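Local coordinates for protein 4-alpha-glucanotransferase (Streptococcus agalactiae, PDB 6M6T) that is an amylomaltase, also called disproportionating enzyme, a member of the 4-alpha-glucanotransferase family built round a TIM-barrel fold, at residues 157-169 against 228-242. Numbering follows the deposited sequence.
Sequences ALQEWDDKAIIRR and VWTMPELFKLDRDKQ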
loop_
_atom_site.group_PDB
_atom_site.type_symbol
_atom_site.label_atom_id
_atom_site.label_comp_id
_atom_site.label_asym_id
_atom_site.label_seq_id
_atom_site.Cartn_x
_atom_site.Cartn_y
_atom_site.Cartn_z
ATOM N N ALA A 157 2.738 13.900 17.551
ATOM C CA ALA A 157 2.095 14.329 16.320
ATOM C C ALA A 157 2.376 15.800 16.035
ATOM O O ALA A 157 2.645 16.599 16.938
ATOM C CB ALA A 157 0.591 14.100 16.400
ATOM N N LEU A 158 2.299 16.148 14.750
ATOM C CA LEU A 158 2.513 17.523 14.304
ATOM C C LEU A 158 1.576 18.507 14.994
ATOM O O LEU A 158 1.958 19.649 15.262
ATOM C CB LEU A 158 2.326 17.603 12.794
ATOM C CG LEU A 158 2.052 18.988 12.232
ATOM C CD1 LEU A 158 3.375 19.725 12.012
ATOM C CD2 LEU A 158 1.208 18.907 10.940
ATOM N N GLN A 159 0.341 18.094 15.277
ATOM C CA GLN A 159 -0.613 19.014 15.886
ATOM C C GLN A 159 -0.289 19.313 17.344
ATOM O O GLN A 159 -0.720 20.352 17.862
ATOM C CB GLN A 159 -2.030 18.449 15.779
ATOM C CG GLN A 159 -2.572 18.408 14.357
ATOM C CD GLN A 159 -2.036 17.234 13.546
ATOM O OE1 GLN A 159 -1.572 16.237 14.107
ATOM N NE2 GLN A 159 -2.100 17.351 12.217
ATOM N N GLU A 160 0.454 18.434 18.018
ATOM C CA GLU A 160 0.738 18.589 19.437
ATOM C C GLU A 160 2.208 18.912 19.719
ATOM O O GLU A 160 2.661 18.742 20.857
ATOM C CB GLU A 160 0.296 17.338 20.207
ATOM C CG GLU A 160 0.942 16.025 19.734
ATOM C CD GLU A 160 0.541 14.783 20.565
ATOM O OE1 GLU A 160 1.018 13.660 20.224
ATOM O OE2 GLU A 160 -0.237 14.924 21.547
ATOM N N TRP A 161 2.962 19.382 18.719
ATOM C CA TRP A 161 4.295 19.909 19.006
ATOM C C TRP A 161 4.158 21.078 19.976
ATOM O O TRP A 161 3.068 21.606 20.197
ATOM C CB TRP A 161 5.027 20.367 17.734
ATOM C CG TRP A 161 5.401 19.276 16.746
ATOM C CD1 TRP A 161 5.268 17.920 16.915
ATOM C CD2 TRP A 161 5.962 19.456 15.432
ATOM N NE1 TRP A 161 5.710 17.251 15.785
ATOM C CE2 TRP A 161 6.140 18.171 14.866
ATOM C CE3 TRP A 161 6.336 20.577 14.681
ATOM C CZ2 TRP A 161 6.668 17.983 13.589
ATOM C CZ3 TRP A 161 6.859 20.382 13.403
ATOM C CH2 TRP A 161 7.017 19.096 12.873
ATOM N N ASP A 162 5.283 21.481 20.568
ATOM C CA ASP A 162 5.266 22.497 21.618
ATOM C C ASP A 162 5.502 23.912 21.110
ATOM O O ASP A 162 5.041 24.868 21.742
ATOM C CB ASP A 162 6.314 22.173 22.687
ATOM C CG ASP A 162 6.034 20.857 23.384
ATOM O OD1 ASP A 162 5.594 19.913 22.680
ATOM O OD2 ASP A 162 6.247 20.766 24.621
ATOM N N ASP A 163 6.191 24.065 19.990
ATOM C CA ASP A 163 6.613 25.368 19.489
ATOM C C ASP A 163 5.709 25.743 18.312
ATOM O O ASP A 163 5.900 25.284 17.180
ATOM C CB ASP A 163 8.089 25.305 19.116
ATOM C CG ASP A 163 8.646 26.622 18.672
ATOM O OD1 ASP A 163 7.922 27.638 18.708
ATOM O OD2 ASP A 163 9.829 26.634 18.281
ATOM N N LYS A 164 4.720 26.589 18.593
ATOM C CA LYS A 164 3.791 27.031 17.563
ATOM C C LYS A 164 4.494 27.718 16.391
ATOM O O LYS A 164 3.982 27.688 15.267
ATOM C CB LYS A 164 2.743 27.955 18.196
ATOM C CG LYS A 164 1.482 27.222 18.684
ATOM C CD LYS A 164 1.481 27.038 20.200
ATOM C CE LYS A 164 0.640 25.834 20.625
ATOM N NZ LYS A 164 0.695 25.588 22.103
ATOM N N ALA A 165 5.660 28.320 16.618
ATOM C CA ALA A 165 6.407 28.912 15.511
ATOM C C ALA A 165 6.806 27.849 14.496
ATOM O O ALA A 165 6.651 28.040 13.283
ATOM C CB ALA A 165 7.646 29.636 16.039
ATOM N N ILE A 166 7.329 26.719 14.980
ATOM C CA ILE A 166 7.763 25.672 14.063
ATOM C C ILE A 166 6.560 24.969 13.449
ATOM O O ILE A 166 6.631 24.487 12.316
ATOM C CB ILE A 166 8.723 24.680 14.759
ATOM C CG1 ILE A 166 9.634 24.019 13.730
ATOM C CG2 ILE A 166 7.975 23.600 15.518
ATOM C CD1 ILE A 166 10.422 24.985 12.894
ATOM N N ILE A 167 5.429 24.934 14.154
ATOM C CA ILE A 167 4.259 24.259 13.607
ATOM C C ILE A 167 3.779 24.946 12.332
ATOM O O ILE A 167 3.309 24.286 11.396
ATOM C CB ILE A 167 3.163 24.173 14.685
ATOM C CG1 ILE A 167 3.338 22.881 15.490
ATOM C CG2 ILE A 167 1.781 24.277 14.070
ATOM C CD1 ILE A 167 2.496 22.805 16.734
ATOM N N ARG A 168 3.923 26.261 12.243
ATOM C CA ARG A 168 3.542 26.985 11.039
ATOM C C ARG A 168 4.751 27.592 10.331
ATOM O O ARG A 168 4.629 28.626 9.669
ATOM C CB ARG A 168 2.506 28.059 11.362
ATOM C CG ARG A 168 2.733 28.725 12.693
ATOM C CD ARG A 168 1.654 29.727 13.004
ATOM N NE ARG A 168 1.932 30.408 14.261
ATOM C CZ ARG A 168 1.639 29.897 15.449
ATOM N NH1 ARG A 168 1.068 28.697 15.525
ATOM N NH2 ARG A 168 1.922 30.579 16.555
ATOM N N ARG A 169 5.917 26.960 10.475
ATOM C CA ARG A 169 7.108 27.219 9.659
ATOM C C ARG A 169 7.416 28.713 9.503
ATOM O O ARG A 169 7.451 29.253 8.397
ATOM C CB ARG A 169 6.975 26.568 8.277
ATOM C CG ARG A 169 5.927 25.490 8.154
ATOM C CD ARG A 169 5.942 24.922 6.759
ATOM N NE ARG A 169 7.067 24.008 6.605
ATOM C CZ ARG A 169 8.190 24.285 5.946
ATOM N NH1 ARG A 169 8.336 25.466 5.350
ATOM N NH2 ARG A 169 9.164 23.374 5.878
ATOM N N VAL A 228 0.695 18.220 5.310
ATOM C CA VAL A 228 -0.084 19.090 6.187
ATOM C C VAL A 228 0.782 20.198 6.754
ATOM O O VAL A 228 0.289 21.289 7.067
ATOM C CB VAL A 228 -0.721 18.236 7.300
ATOM C CG1 VAL A 228 -1.391 19.112 8.343
ATOM C CG2 VAL A 228 -1.715 17.251 6.696
ATOM N N TRP A 229 2.087 19.940 6.885
ATOM C CA TRP A 229 3.037 20.925 7.380
ATOM C C TRP A 229 3.425 21.955 6.310
ATOM O O TRP A 229 3.206 23.160 6.487
ATOM C CB TRP A 229 4.268 20.200 7.909
ATOM C CG TRP A 229 5.122 21.039 8.765
ATOM C CD1 TRP A 229 4.711 21.898 9.739
ATOM C CD2 TRP A 229 6.550 21.116 8.731
ATOM N NE1 TRP A 229 5.790 22.509 10.308
ATOM C CE2 TRP A 229 6.934 22.047 9.711
ATOM C CE3 TRP A 229 7.539 20.499 7.960
ATOM C CZ2 TRP A 229 8.271 22.366 9.953
ATOM C CZ3 TRP A 229 8.862 20.827 8.192
ATOM C CH2 TRP A 229 9.215 21.749 9.183
ATOM N N THR A 230 4.014 21.501 5.192
ATOM C CA THR A 230 4.542 22.425 4.191
ATOM C C THR A 230 3.486 22.952 3.227
ATOM O O THR A 230 3.715 23.985 2.581
ATOM C CB THR A 230 5.631 21.757 3.359
ATOM O OG1 THR A 230 5.016 20.859 2.435
ATOM C CG2 THR A 230 6.587 20.980 4.232
ATOM N N MET A 231 2.358 22.263 3.085
ATOM C CA MET A 231 1.342 22.628 2.098
ATOM C C MET A 231 -0.048 22.529 2.721
ATOM O O MET A 231 -0.898 21.759 2.260
ATOM C CB MET A 231 1.452 21.729 0.869
ATOM C CG MET A 231 2.714 21.893 0.032
ATOM S SD MET A 231 2.702 20.709 -1.346
ATOM C CE MET A 231 3.192 19.196 -0.511
ATOM N N PRO A 232 -0.323 23.318 3.767
ATOM C CA PRO A 232 -1.617 23.186 4.465
ATOM C C PRO A 232 -2.815 23.572 3.618
ATOM O O PRO A 232 -3.940 23.163 3.943
ATOM C CB PRO A 232 -1.466 24.134 5.659
ATOM C CG PRO A 232 -0.499 25.175 5.174
ATOM C CD PRO A 232 0.476 24.441 4.293
ATOM N N GLU A 233 -2.604 24.350 2.548
ATOM C CA GLU A 233 -3.660 24.881 1.696
ATOM C C GLU A 233 -4.327 23.807 0.840
ATOM O O GLU A 233 -5.238 24.133 0.071
ATOM C CB GLU A 233 -3.085 25.988 0.813
ATOM C CG GLU A 233 -1.990 25.519 -0.143
ATOM C CD GLU A 233 -0.571 25.574 0.448
ATOM O OE1 GLU A 233 0.408 25.488 -0.335
ATOM O OE2 GLU A 233 -0.424 25.702 1.683
ATOM N N LEU A 234 -3.894 22.550 0.947
ATOM C CA LEU A 234 -4.535 21.428 0.274
ATOM C C LEU A 234 -5.643 20.798 1.109
ATOM O O LEU A 234 -6.428 19.994 0.575
ATOM C CB LEU A 234 -3.501 20.344 -0.074
ATOM C CG LEU A 234 -2.206 20.773 -0.760
ATOM C CD1 LEU A 234 -1.229 19.608 -0.884
ATOM C CD2 LEU A 234 -2.524 21.375 -2.109
ATOM N N PHE A 235 -5.727 21.151 2.395
ATOM C CA PHE A 235 -6.618 20.506 3.347
ATOM C C PHE A 235 -7.594 21.511 3.954
ATOM O O PHE A 235 -7.442 22.726 3.824
ATOM C CB PHE A 235 -5.818 19.815 4.462
ATOM C CG PHE A 235 -4.783 18.856 3.960
ATOM C CD1 PHE A 235 -3.516 19.303 3.600
ATOM C CD2 PHE A 235 -5.065 17.507 3.858
ATOM C CE1 PHE A 235 -2.546 18.414 3.130
ATOM C CE2 PHE A 235 -4.104 16.614 3.391
ATOM C CZ PHE A 235 -2.843 17.070 3.028
ATOM N N LYS A 236 -8.627 20.978 4.593
ATOM C CA LYS A 236 -9.542 21.769 5.401
ATOM C C LYS A 236 -9.000 21.753 6.822
ATOM O O LYS A 236 -9.366 20.902 7.634
ATOM C CB LYS A 236 -10.951 21.192 5.336
ATOM C CG LYS A 236 -11.605 21.202 3.959
ATOM C CD LYS A 236 -12.991 20.548 4.000
ATOM C CE LYS A 236 -13.681 20.646 2.624
ATOM N NZ LYS A 236 -15.072 20.090 2.565
ATOM N N LEU A 237 -8.100 22.688 7.132
ATOM C CA LEU A 237 -7.526 22.784 8.473
ATOM C C LEU A 237 -7.653 24.212 8.986
ATOM O O LEU A 237 -7.996 25.144 8.246
ATOM C CB LEU A 237 -6.052 22.350 8.510
ATOM C CG LEU A 237 -5.615 21.060 7.799
ATOM C CD1 LEU A 237 -4.182 21.205 7.337
ATOM C CD2 LEU A 237 -5.784 19.788 8.641
ATOM N N ASP A 238 -7.375 24.368 10.280
ATOM C CA ASP A 238 -7.406 25.657 10.958
ATOM C C ASP A 238 -5.992 26.194 11.204
ATOM O O ASP A 238 -5.000 25.657 10.700
ATOM C CB ASP A 238 -8.211 25.541 12.253
ATOM C CG ASP A 238 -7.674 24.489 13.185
ATOM O OD1 ASP A 238 -6.454 24.208 13.126
ATOM O OD2 ASP A 238 -8.479 23.954 13.983
ATOM N N ARG A 239 -5.903 27.271 11.996
ATOM C CA ARG A 239 -4.640 27.977 12.183
ATOM C C ARG A 239 -3.601 27.129 12.908
ATOM O O ARG A 239 -2.400 27.263 12.632
ATOM C CB ARG A 239 -4.875 29.280 12.944
ATOM C CG ARG A 239 -5.310 30.439 12.062
ATOM C CD ARG A 239 -6.059 31.515 12.860
ATOM N NE ARG A 239 -7.448 31.143 13.136
ATOM C CZ ARG A 239 -8.503 31.597 12.459
ATOM N NH1 ARG A 239 -8.333 32.446 11.449
ATOM N NH2 ARG A 239 -9.732 31.201 12.784
ATOM N N ASP A 240 -4.018 26.260 13.833
ATOM C CA ASP A 240 -3.074 25.341 14.463
ATOM C C ASP A 240 -3.113 23.947 13.821
ATOM O O ASP A 240 -2.876 22.934 14.492
ATOM C CB ASP A 240 -3.296 25.287 15.977
ATOM C CG ASP A 240 -2.224 26.097 16.759
ATOM O OD1 ASP A 240 -1.217 26.527 16.131
ATOM O OD2 ASP A 240 -2.381 26.303 17.995
ATOM N N LYS A 241 -3.444 23.903 12.526
ATOM C CA LYS A 241 -3.245 22.758 11.630
ATOM C C LYS A 241 -3.920 21.474 12.115
ATOM O O LYS A 241 -3.406 20.367 11.914
ATOM C CB LYS A 241 -1.758 22.526 11.361
ATOM C CG LYS A 241 -1.292 23.191 10.082
ATOM C CD LYS A 241 0.214 23.415 10.027
ATOM C CE LYS A 241 0.560 24.255 8.797
ATOM N NZ LYS A 241 1.954 24.769 8.824
ATOM N N GLN A 242 -5.115 21.609 12.711
ATOM C CA GLN A 242 -5.855 20.407 13.054
ATOM C C GLN A 242 -7.051 20.238 12.129
ATOM O O GLN A 242 -7.649 21.220 11.670
ATOM C CB GLN A 242 -6.327 20.433 14.509
ATOM C CG GLN A 242 -5.317 21.105 15.409
ATOM C CD GLN A 242 -5.109 20.369 16.706
ATOM O OE1 GLN A 242 -5.722 19.320 16.947
ATOM N NE2 GLN A 242 -4.240 20.912 17.557
#
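Trp229 lies between Arg169 and Trp161, one on each face of its indole. On one face the Arg169 guanidinium makes a cation-pi contact, its CZ 4.2 Å from the centroid of the six-membered ring. The guanidinium stands steeply, its plane 72° from the ring. Arg169 CG adds a CH-pi contact to the five-membered ring. Against the opposite face Trp161 brings an edge, a T-shaped pair with planes at 70°. The indole N-H also fixes the ring: Trp229 NE1 donates to Ile166 O at 2.9 Å, with the acceptor in the ring plane. Ile166 O also takes Arg169 N, in the Schellman motif that ends helix 164-167.

Lys241 runs extended beyond CG to the same helix end. Its NZ gives Ile167 O a hydrogen bond at 2.9 Å across the contact, and Trp229 O, in its own segment, another at 3.1 Å. Nearby, Arg168 NH1 forms a salt bridge with Asp240 OD1 (3.2 Å). Gln159 NE2 hydrogen-bonds to Ala223 O and makes a weak hydrogen bond to Lys241 O.

The contact joins helix 164-167 and the loop before it to the end of helix 226-230, which follows barrel strand 212-217, and to the turn at 238-241. Helix 140-152 packs against both tryptophans through Ile149, and helix 171-180 against Ile166 and Arg169.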